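Local coordinates for protein 2,3-dihydroxybenzoate-AMP ligase (Mycobacterium smegmatis, PDB 5KEI) that belongs to the ANL clan of AMP-binding enzymes, combining a large AMP-binding portion with a smaller C-terminal domain, at residues Ala23-Phe28 against Ala205-Leu210; Ala30-Ala35 against Thr411-Phe416; Gln34-Arg37 against Tyr41-Asp44; Tyr230-Thr235 against Pro379-Asp384. All blocks are in the same frame, centred on the assembly; numbering follows the deposited sequence.

Contact 1 of 4, residues Ala23-Phe28 against Ala205-Leu210; sequences AGFTPF and AAPALL
Phe-25 and Pro-207 illustrate how a proline can dock flat over the face of an aromatic ring, the two side chains arriving from opposite directions. The apolar part of the contact is a CH-pi interaction: Pro-207 CD sits 3.5 Å from the centroid of the Phe-25 ring and 6° off its normal, almost exactly over the centre. The neighbouring methylene leans toward the near rim, Pro-207 CG lying 3.4 Å from Phe-25 CD1. What brings the ring here is its first torsion, with CG turned anti to the amide nitrogen (chi1 -176°), which carries the phenyl group off its own loop and onto the proline. The opposite face has Pro-27 N above it, offset toward the rim. Pro-224 and Thr-226 of strand 222-226 also pack on the ring.

The polar part lies toward the Ala-205 end. Ala-205 O approaches the ring obliquely, 3.5 Å from Phe-25 CE2, while the same oxygen accepts a hydrogen bond from a water at 2.9 Å. That water in turn accepts from Phe-28 N, likewise at 2.9 Å, and thus bridges the two backbones where they do not meet directly. It lies in the plane of the Phe-28 ring, at its edge.

Beyond the proline, Ala-208 and Leu-209 both face Arg-225, a classic beta bulge in strand 207-212. The whole is an N-terminal loop laid over strand 207-212, near its bulge, in the seven-stranded mixed sheet of the AMP-binding fold.

Contact 2 of 4, residues Ala30-Ala35 against Thr411-Phe416; sequences AERAQA and TLNGYF
Arg-32 reaches across from helix 30-38 to Asn-413, a case of a long basic side chain spanning two backbones that stay more than 11 Å apart at their nearest CA atoms. The close part is small and polar. Arg-32 NH1 donates to Asn-413 OD1 at 2.9 Å, with a bent N-H...O angle of 137°. The amide oxygen stands 22° out of the guanidinium plane, and the two flat groups are steeply inclined to each other. The arginine chain runs extended from the helix and then bends at chi3 (51°), bringing its nitrogens to the loop. The contact thereby joins the N-terminal helix 30-38 to the loop that links the four-stranded antiparallel sheet, through its strand 402-407, to helix 419-425; on the loop side the chain is well packed, with Leu-412 against Ile-223 and Pro-224.

Beside the direct bond, toward the Thr-411 carbonyl, the contact is looser and water-mediated. A water, in the guanidinium plane at its edge, accepts from Arg-32 NH2 at 2.7 Å and donates to Thr-411 O at the same distance. Arg-32 NH2 thus has two partners, this water and Tyr-36 OH, one turn further along the helix.

Contact 3 of 4, residues Gln34-Arg37 against Tyr41-Asp44; sequences QAYR and YWRD
Tyr-36 O collects the chain as it turns back after helix 30-38: Trp-42 N donates to it with a nearly straight N-H...O (3.1 Å, 174°), though from well above the carbonyl plane, and Tyr-41 N adds a weak bond at 3.0 Å, so two successive amides share one carbonyl.

Tyr-36 CB lies over the face of the indole, 3.8 Å from the centroid of the Trp-42 five-membered ring and nearly along its normal, a CH-pi contact. The two aromatic rings themselves meet obliquely, their planes at 56°. With CG anti to the carbonyl carbon (chi1 -60°), the Tyr-36 ring runs on past the indole, and its CD1 comes to the edge of the Tyr-41 ring, 3.9 Å from Tyr-41 CD2. The polar ends look elsewhere: Tyr-36 OH to Arg-32, and Trp-42 NE1 to the backbone oxygen of Pro-409.

Arg-37 lies on the exposed side. Its CG and CD pass along the Trp-42 carbonyl and the Asp-44 carboxylate before the chain bends at chi3, letting one nitrogen make the salt bridge. Arg-37 NH1 bonds Asp-44 OD1 at 3.1 Å on its syn side, tilted out of the carboxylate plane but near the guanidinium plane, and is closer still, 2.7 Å, to Asp-44 OD2 in a poorly aligned, weak bond. Asp-44 N is bonded to Gln-228 OE1, which ties the returning chain to helix 227-240.

This is a helix C-terminal reversal: a carbonyl caught by amides five and six residues on, aromatic side chains packed on one side and a salt bridge on the exposed one.

Contact 4 of 4, residues Tyr230-Thr235 against Pro379-Asp384; sequences YVYNAT and PLSPDD
Tyr-232 meets Ser-381 where helix 227-240 faces a type I beta turn running from Ser-381 to Asp-384, an example of a helix-to-turn contact in which one hydroxyl pair makes the hydrogen bond and a leucine adds the packing. Taken in order along the helix, Tyr-232 comes first. Its CG is anti to the backbone nitrogen (chi1 175°), which swings the ring from the helix flank out to the turn, and its hydroxyl lies 2.8 Å from Ser-381 OG in a hydrogen bond that either group could donate. The serine oxygen sits near the plane of the tyrosine ring, beyond its edge, and takes a second, weak bond from Asp-383 N at 3.3 Å. The turn is braced further by its own ends: Ser-381 N donates to Asp-384 OD2 at 3.0 Å, coming from above the carboxylate plane. The Tyr-41 ring packs against both Tyr-232 and Ser-381.

Asn-233 is met through its backbone: the Leu-380 CD2 methyl lies 4.2 Å from Asn-233 O, a carbonyl also bonded to Ser-237 OG. Leu-380 continues over Ala-236 and Leu-240 of the same helix and over Leu-360 of the nine-stranded mixed sheet, so the leucine fills the seam between helix and sheet.

Thr-235 ends the segment by bending its hydroxyl back onto the helix: Thr-235 OG1 donates to Val-231 O at 2.6 Å, and that oxygen also accepts from Thr-235 N.

Contacts 2 and 3 both use helix 30-38, the first a surface contact of polar groups and water, the second a local reversal mixing aromatic packing with a salt bridge. Contact 4 is the buried one; contact 1, partly buried, rests on proline against phenyl. Phe-28 of contact 1 links three of them, its ring packing on Asn-413 of contact 2 and meeting Trp-42 of contact 3 edge-to-face. Tyr-41 in turn carries contact 3 over to contact 4 by packing on Tyr-232 and Pro-382. The N-terminal segment thus packs against parts of the chain from well apart in sequence. Water and charge mark contact 2 and the exposed side of contact 3, apolar packing with a hydroxyl pair the buried contact 4.

Contact 1 of 4, residues Ala23-Phe28 against Ala205-Leu210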
# COMPACT_ATOMS: atom_id res chain seq x y z
N ALA A 23 -20.33 0.52 -1.68
CA ALA A 23 -20.46 0.70 -3.13
C ALA A 23 -19.12 0.57 -3.86
O ALA A 23 -19.09 0.11 -5.01
CB ALA A 23 -21.09 2.05 -3.44
N GLY A 24 -18.04 0.98 -3.21
CA GLY A 24 -16.72 0.94 -3.82
C GLY A 24 -15.94 -0.32 -3.50
O GLY A 24 -14.85 -0.54 -4.04
N PHE A 25 -16.53 -1.15 -2.65
CA PHE A 25 -15.85 -2.31 -2.08
C PHE A 25 -16.21 -3.63 -2.77
O PHE A 25 -17.38 -3.94 -2.99
CB PHE A 25 -16.16 -2.38 -0.58
CG PHE A 25 -15.45 -3.48 0.14
CD1 PHE A 25 -14.06 -3.57 0.11
CD2 PHE A 25 -16.16 -4.43 0.86
CE1 PHE A 25 -13.39 -4.60 0.78
CE2 PHE A 25 -15.49 -5.46 1.52
CZ PHE A 25 -14.10 -5.54 1.48
N THR A 26 -15.19 -4.39 -3.13
CA THR A 26 -15.37 -5.74 -3.63
C THR A 26 -15.05 -6.70 -2.50
O THR A 26 -13.90 -6.87 -2.15
CB THR A 26 -14.46 -6.05 -4.84
OG1 THR A 26 -14.61 -5.03 -5.84
CG2 THR A 26 -14.80 -7.41 -5.42
N PRO A 27 -16.08 -7.31 -1.90
CA PRO A 27 -15.85 -8.12 -0.70
C PRO A 27 -15.14 -9.43 -0.99
O PRO A 27 -15.06 -9.84 -2.13
CB PRO A 27 -17.27 -8.39 -0.18
CG PRO A 27 -18.18 -8.18 -1.34
CD PRO A 27 -17.52 -7.15 -2.22
N PHE A 28 -14.61 -10.06 0.05
CA PHE A 28 -14.14 -11.43 -0.06
C PHE A 28 -15.33 -12.34 -0.30
O PHE A 28 -16.36 -12.19 0.34
CB PHE A 28 -13.40 -11.87 1.20
CG PHE A 28 -12.03 -11.31 1.31
CD1 PHE A 28 -10.92 -12.10 1.02
CD2 PHE A 28 -11.83 -9.99 1.70
CE1 PHE A 28 -9.65 -11.59 1.12
CE2 PHE A 28 -10.56 -9.47 1.81
CZ PHE A 28 -9.46 -10.27 1.52
N ALA A 205 -15.59 -7.63 8.20
CA ALA A 205 -15.22 -8.01 6.84
C ALA A 205 -15.42 -6.84 5.84
O ALA A 205 -15.29 -7.04 4.63
CB ALA A 205 -16.02 -9.22 6.40
N ALA A 206 -15.73 -5.65 6.34
CA ALA A 206 -15.78 -4.42 5.55
C ALA A 206 -14.48 -3.65 5.75
O ALA A 206 -13.75 -3.94 6.70
CB ALA A 206 -16.99 -3.55 5.98
N PRO A 207 -14.18 -2.67 4.86
CA PRO A 207 -12.95 -1.87 4.96
C PRO A 207 -12.75 -1.19 6.31
O PRO A 207 -13.66 -0.55 6.80
CB PRO A 207 -13.13 -0.81 3.86
CG PRO A 207 -13.93 -1.49 2.84
CD PRO A 207 -14.89 -2.38 3.59
N ALA A 208 -11.56 -1.33 6.89
CA ALA A 208 -11.21 -0.61 8.09
C ALA A 208 -10.52 0.68 7.70
O ALA A 208 -10.78 1.73 8.29
CB ALA A 208 -10.31 -1.45 8.98
N LEU A 209 -9.61 0.59 6.72
CA LEU A 209 -8.91 1.77 6.20
C LEU A 209 -8.59 1.60 4.72
O LEU A 209 -8.74 0.51 4.18
CB LEU A 209 -7.61 2.03 7.00
CG LEU A 209 -6.62 0.88 7.25
CD1 LEU A 209 -5.92 0.42 5.98
CD2 LEU A 209 -5.57 1.29 8.27
N LEU A 210 -8.16 2.68 4.06
CA LEU A 210 -7.68 2.56 2.67
C LEU A 210 -6.18 2.85 2.60
O LEU A 210 -5.69 3.88 3.09
CB LEU A 210 -8.46 3.49 1.73
CG LEU A 210 -10.00 3.42 1.81
CD1 LEU A 210 -10.69 4.48 0.96
CD2 LEU A 210 -10.53 2.04 1.44
O HOH W 1 -15.03 -9.19 2.76

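Contact 2 of 4, residues Ala30-Ala35 against Thr411-Phe416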
# COMPACT_ATOMS: atom_id res chain seq x y z
N ALA A 30 -17.85 -15.23 0.17
CA ALA A 30 -18.34 -15.90 1.38
C ALA A 30 -17.59 -17.19 1.74
O ALA A 30 -17.21 -17.39 2.90
CB ALA A 30 -19.83 -16.19 1.23
N GLU A 31 -17.37 -18.07 0.77
CA GLU A 31 -16.76 -19.36 1.07
C GLU A 31 -15.29 -19.22 1.48
O GLU A 31 -14.81 -19.98 2.33
CB GLU A 31 -16.90 -20.32 -0.13
CG GLU A 31 -16.06 -19.96 -1.37
CD GLU A 31 -16.67 -18.84 -2.23
OE1 GLU A 31 -17.73 -18.28 -1.83
OE2 GLU A 31 -16.09 -18.53 -3.32
N ARG A 32 -14.58 -18.25 0.90
CA ARG A 32 -13.19 -18.01 1.28
C ARG A 32 -13.17 -17.34 2.66
O ARG A 32 -12.34 -17.68 3.50
CB ARG A 32 -12.46 -17.14 0.24
CG ARG A 32 -12.25 -17.78 -1.15
CD ARG A 32 -11.62 -16.77 -2.10
NE ARG A 32 -10.43 -16.16 -1.50
CZ ARG A 32 -9.92 -14.97 -1.80
NH1 ARG A 32 -10.47 -14.21 -2.74
NH2 ARG A 32 -8.83 -14.53 -1.17
N ALA A 33 -14.09 -16.41 2.88
CA ALA A 33 -14.17 -15.72 4.17
C ALA A 33 -14.38 -16.73 5.30
O ALA A 33 -13.65 -16.69 6.30
CB ALA A 33 -15.30 -14.70 4.14
N GLN A 34 -15.33 -17.64 5.13
CA GLN A 34 -15.59 -18.68 6.13
C GLN A 34 -14.36 -19.55 6.39
O GLN A 34 -14.03 -19.84 7.55
CB GLN A 34 -16.77 -19.56 5.69
CG GLN A 34 -17.19 -20.63 6.70
CD GLN A 34 -17.30 -20.12 8.14
OE1 GLN A 34 -17.79 -19.01 8.40
NE2 GLN A 34 -16.84 -20.94 9.08
N ALA A 35 -13.67 -19.93 5.31
CA ALA A 35 -12.45 -20.73 5.40
C ALA A 35 -11.37 -20.04 6.25
O ALA A 35 -10.71 -20.67 7.09
CB ALA A 35 -11.91 -21.01 4.00
N THR A 411 -5.31 -10.38 0.74
CA THR A 411 -5.09 -9.77 -0.57
C THR A 411 -6.41 -9.26 -1.16
O THR A 411 -7.41 -9.98 -1.17
CB THR A 411 -4.42 -10.77 -1.56
OG1 THR A 411 -3.08 -11.03 -1.14
CG2 THR A 411 -4.39 -10.21 -2.98
N LEU A 412 -6.41 -8.02 -1.64
CA LEU A 412 -7.65 -7.38 -2.06
C LEU A 412 -8.30 -8.06 -3.26
O LEU A 412 -7.64 -8.74 -4.04
CB LEU A 412 -7.40 -5.90 -2.38
CG LEU A 412 -7.03 -5.54 -3.81
CD1 LEU A 412 -7.00 -4.03 -3.96
CD2 LEU A 412 -5.70 -6.14 -4.21
N ASN A 413 -9.61 -7.89 -3.38
CA ASN A 413 -10.39 -8.49 -4.44
C ASN A 413 -10.83 -7.43 -5.45
O ASN A 413 -11.40 -7.74 -6.48
CB ASN A 413 -11.58 -9.21 -3.84
CG ASN A 413 -11.16 -10.23 -2.81
OD1 ASN A 413 -10.75 -11.33 -3.16
ND2 ASN A 413 -11.24 -9.86 -1.53
N GLY A 414 -10.52 -6.18 -5.13
CA GLY A 414 -10.63 -5.08 -6.06
C GLY A 414 -10.13 -3.81 -5.41
O GLY A 414 -10.15 -3.68 -4.18
N TYR A 415 -9.66 -2.86 -6.21
CA TYR A 415 -9.38 -1.53 -5.70
C TYR A 415 -10.68 -0.83 -5.31
O TYR A 415 -11.77 -1.24 -5.73
CB TYR A 415 -8.63 -0.71 -6.74
CG TYR A 415 -7.22 -1.19 -6.97
CD1 TYR A 415 -6.89 -1.86 -8.13
CD2 TYR A 415 -6.23 -0.97 -6.02
CE1 TYR A 415 -5.62 -2.31 -8.35
CE2 TYR A 415 -4.93 -1.41 -6.24
CZ TYR A 415 -4.64 -2.08 -7.41
OH TYR A 415 -3.37 -2.54 -7.67
N PHE A 416 -10.58 0.21 -4.49
CA PHE A 416 -11.78 0.88 -4.00
C PHE A 416 -12.32 1.87 -5.02
O PHE A 416 -11.59 2.75 -5.49
CB PHE A 416 -11.50 1.61 -2.69
CG PHE A 416 -12.72 2.21 -2.06
CD1 PHE A 416 -13.55 1.43 -1.26
CD2 PHE A 416 -13.04 3.54 -2.28
CE1 PHE A 416 -14.69 1.99 -0.68
CE2 PHE A 416 -14.18 4.09 -1.71
CZ PHE A 416 -15.00 3.31 -0.90
O HOH W 2 -7.55 -12.45 -2.29

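Contact 3 of 4, residues Gln34-Arg37 against Tyr41-Asp44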
# COMPACT_ATOMS: atom_id res chain seq x y z
N GLN A 34 -15.33 -17.64 5.13
CA GLN A 34 -15.59 -18.68 6.13
C GLN A 34 -14.36 -19.55 6.39
O GLN A 34 -14.03 -19.84 7.55
CB GLN A 34 -16.77 -19.56 5.69
CG GLN A 34 -17.19 -20.63 6.70
CD GLN A 34 -17.30 -20.12 8.14
OE1 GLN A 34 -17.79 -19.01 8.40
NE2 GLN A 34 -16.84 -20.94 9.08
N ALA A 35 -13.67 -19.93 5.31
CA ALA A 35 -12.45 -20.73 5.40
C ALA A 35 -11.37 -20.04 6.25
O ALA A 35 -10.71 -20.67 7.09
CB ALA A 35 -11.91 -21.01 4.00
N TYR A 36 -11.21 -18.74 6.03
CA TYR A 36 -10.19 -17.97 6.75
C TYR A 36 -10.54 -17.79 8.23
O TYR A 36 -9.66 -17.67 9.08
CB TYR A 36 -9.99 -16.60 6.07
CG TYR A 36 -9.54 -16.70 4.62
CD1 TYR A 36 -8.83 -17.81 4.17
CD2 TYR A 36 -9.83 -15.70 3.71
CE1 TYR A 36 -8.42 -17.90 2.88
CE2 TYR A 36 -9.43 -15.79 2.41
CZ TYR A 36 -8.72 -16.89 1.99
OH TYR A 36 -8.32 -16.99 0.69
N ARG A 37 -11.84 -17.75 8.52
CA ARG A 37 -12.34 -17.70 9.89
C ARG A 37 -12.10 -19.06 10.57
O ARG A 37 -11.58 -19.13 11.69
CB ARG A 37 -13.82 -17.31 9.90
CG ARG A 37 -14.09 -15.89 10.39
CD ARG A 37 -15.57 -15.46 10.34
NE ARG A 37 -16.50 -16.52 10.73
CZ ARG A 37 -17.03 -16.69 11.94
NH1 ARG A 37 -16.74 -15.87 12.95
NH2 ARG A 37 -17.86 -17.70 12.15
N TYR A 41 -7.22 -17.25 10.83
CA TYR A 41 -6.70 -15.99 10.28
C TYR A 41 -7.59 -14.81 10.69
O TYR A 41 -7.13 -13.84 11.29
CB TYR A 41 -6.61 -16.06 8.76
CG TYR A 41 -5.86 -17.26 8.22
CD1 TYR A 41 -4.78 -17.79 8.90
CD2 TYR A 41 -6.25 -17.86 7.03
CE1 TYR A 41 -4.12 -18.90 8.41
CE2 TYR A 41 -5.59 -18.96 6.53
CZ TYR A 41 -4.52 -19.48 7.22
OH TYR A 41 -3.86 -20.59 6.71
N TRP A 42 -8.88 -14.93 10.37
CA TRP A 42 -9.89 -13.90 10.63
C TRP A 42 -10.58 -14.05 11.99
O TRP A 42 -11.35 -14.98 12.19
CB TRP A 42 -10.94 -13.96 9.53
CG TRP A 42 -10.49 -13.44 8.20
CD1 TRP A 42 -9.20 -13.31 7.76
CD2 TRP A 42 -11.32 -12.95 7.15
NE1 TRP A 42 -9.19 -12.78 6.50
CE2 TRP A 42 -10.48 -12.53 6.10
CE3 TRP A 42 -12.71 -12.80 6.99
CZ2 TRP A 42 -10.96 -12.01 4.91
CZ3 TRP A 42 -13.19 -12.27 5.81
CH2 TRP A 42 -12.32 -11.88 4.78
N ARG A 43 -10.32 -13.12 12.91
CA ARG A 43 -10.75 -13.30 14.30
C ARG A 43 -11.90 -12.40 14.75
O ARG A 43 -12.11 -12.21 15.95
CB ARG A 43 -9.56 -13.08 15.22
CG ARG A 43 -8.43 -14.05 14.97
CD ARG A 43 -8.83 -15.47 15.32
NE ARG A 43 -8.47 -15.85 16.69
CZ ARG A 43 -7.49 -16.71 17.00
NH1 ARG A 43 -6.74 -17.28 16.06
NH2 ARG A 43 -7.25 -17.00 18.27
N ASP A 44 -12.60 -11.81 13.78
CA ASP A 44 -13.87 -11.13 14.04
C ASP A 44 -13.78 -9.86 14.89
O ASP A 44 -14.82 -9.33 15.31
CB ASP A 44 -14.86 -12.11 14.69
CG ASP A 44 -15.07 -13.35 13.85
OD1 ASP A 44 -15.23 -13.23 12.61
OD2 ASP A 44 -15.05 -14.46 14.43

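Contact 4 of 4, residues Tyr230-Thr235 against Pro379-Asp384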
# COMPACT_ATOMS: atom_id res chain seq x y z
N TYR A 230 -6.51 -7.04 8.03
CA TYR A 230 -5.44 -6.15 8.46
C TYR A 230 -4.97 -6.52 9.88
O TYR A 230 -3.78 -6.47 10.17
CB TYR A 230 -5.88 -4.67 8.36
CG TYR A 230 -4.68 -3.80 8.03
CD1 TYR A 230 -3.97 -4.09 6.86
CD2 TYR A 230 -4.32 -2.67 8.75
CE1 TYR A 230 -2.89 -3.36 6.46
CE2 TYR A 230 -3.20 -1.88 8.32
CZ TYR A 230 -2.50 -2.26 7.17
OH TYR A 230 -1.41 -1.59 6.67
N VAL A 231 -5.90 -6.95 10.73
CA VAL A 231 -5.51 -7.44 12.05
C VAL A 231 -4.72 -8.74 11.87
O VAL A 231 -3.65 -8.91 12.47
CB VAL A 231 -6.72 -7.68 12.95
CG1 VAL A 231 -6.31 -8.37 14.27
CG2 VAL A 231 -7.43 -6.34 13.21
N TYR A 232 -5.21 -9.62 11.02
CA TYR A 232 -4.43 -10.81 10.68
C TYR A 232 -3.04 -10.49 10.09
O TYR A 232 -2.06 -11.15 10.44
CB TYR A 232 -5.21 -11.72 9.70
CG TYR A 232 -4.41 -12.92 9.20
CD1 TYR A 232 -3.81 -13.82 10.09
CD2 TYR A 232 -4.21 -13.13 7.84
CE1 TYR A 232 -3.06 -14.92 9.63
CE2 TYR A 232 -3.47 -14.21 7.38
CZ TYR A 232 -2.89 -15.10 8.28
OH TYR A 232 -2.15 -16.18 7.81
N ASN A 233 -2.94 -9.46 9.25
CA ASN A 233 -1.72 -9.14 8.51
C ASN A 233 -0.62 -8.78 9.58
O ASN A 233 0.52 -9.24 9.58
CB ASN A 233 -1.95 -7.96 7.56
CG ASN A 233 -0.71 -7.60 6.80
OD1 ASN A 233 0.05 -6.80 7.24
ND2 ASN A 233 -0.58 -8.11 5.59
N ALA A 234 -1.01 -7.91 10.50
CA ALA A 234 -0.15 -7.49 11.63
C ALA A 234 0.19 -8.64 12.60
O ALA A 234 1.35 -8.82 12.98
CB ALA A 234 -0.83 -6.34 12.37
N THR A 235 -0.83 -9.36 13.04
CA THR A 235 -0.67 -10.43 14.04
C THR A 235 0.25 -11.53 13.53
O THR A 235 1.25 -11.89 14.16
CB THR A 235 -2.02 -11.04 14.40
OG1 THR A 235 -2.92 -9.98 14.76
CG2 THR A 235 -1.87 -12.07 15.53
N PRO A 379 5.68 -16.82 1.11
CA PRO A 379 4.42 -16.25 1.63
C PRO A 379 4.17 -16.41 3.14
O PRO A 379 4.54 -17.39 3.77
CB PRO A 379 3.34 -17.00 0.83
CG PRO A 379 4.01 -17.33 -0.44
CD PRO A 379 5.43 -17.66 -0.08
N LEU A 380 3.52 -15.38 3.68
CA LEU A 380 3.26 -15.25 5.10
C LEU A 380 2.27 -16.29 5.60
O LEU A 380 2.43 -16.85 6.69
CB LEU A 380 2.72 -13.86 5.39
CG LEU A 380 2.11 -13.48 6.75
CD1 LEU A 380 3.08 -13.77 7.90
CD2 LEU A 380 1.72 -12.00 6.71
N SER A 381 1.25 -16.53 4.80
CA SER A 381 0.16 -17.40 5.17
C SER A 381 0.21 -18.70 4.37
O SER A 381 0.54 -18.70 3.17
CB SER A 381 -1.18 -16.69 4.94
OG SER A 381 -2.28 -17.49 5.33
N PRO A 382 -0.12 -19.81 5.04
CA PRO A 382 -0.31 -21.12 4.41
C PRO A 382 -1.34 -21.07 3.29
O PRO A 382 -1.25 -21.85 2.34
CB PRO A 382 -0.81 -22.00 5.56
CG PRO A 382 -0.27 -21.33 6.79
CD PRO A 382 -0.34 -19.87 6.50
N ASP A 383 -2.32 -20.18 3.39
CA ASP A 383 -3.37 -20.12 2.39
C ASP A 383 -3.20 -18.94 1.43
O ASP A 383 -4.16 -18.52 0.76
CB ASP A 383 -4.74 -20.09 3.07
CG ASP A 383 -5.10 -21.44 3.69
OD1 ASP A 383 -5.48 -22.34 2.93
OD2 ASP A 383 -5.00 -21.61 4.93
N ASP A 384 -1.99 -18.39 1.38
CA ASP A 384 -1.60 -17.50 0.29
C ASP A 384 -1.36 -18.35 -0.94
O ASP A 384 -0.57 -19.30 -0.89
CB ASP A 384 -0.34 -16.69 0.61
CG ASP A 384 -0.63 -15.46 1.46
OD1 ASP A 384 -1.67 -14.79 1.24
OD2 ASP A 384 0.19 -15.17 2.36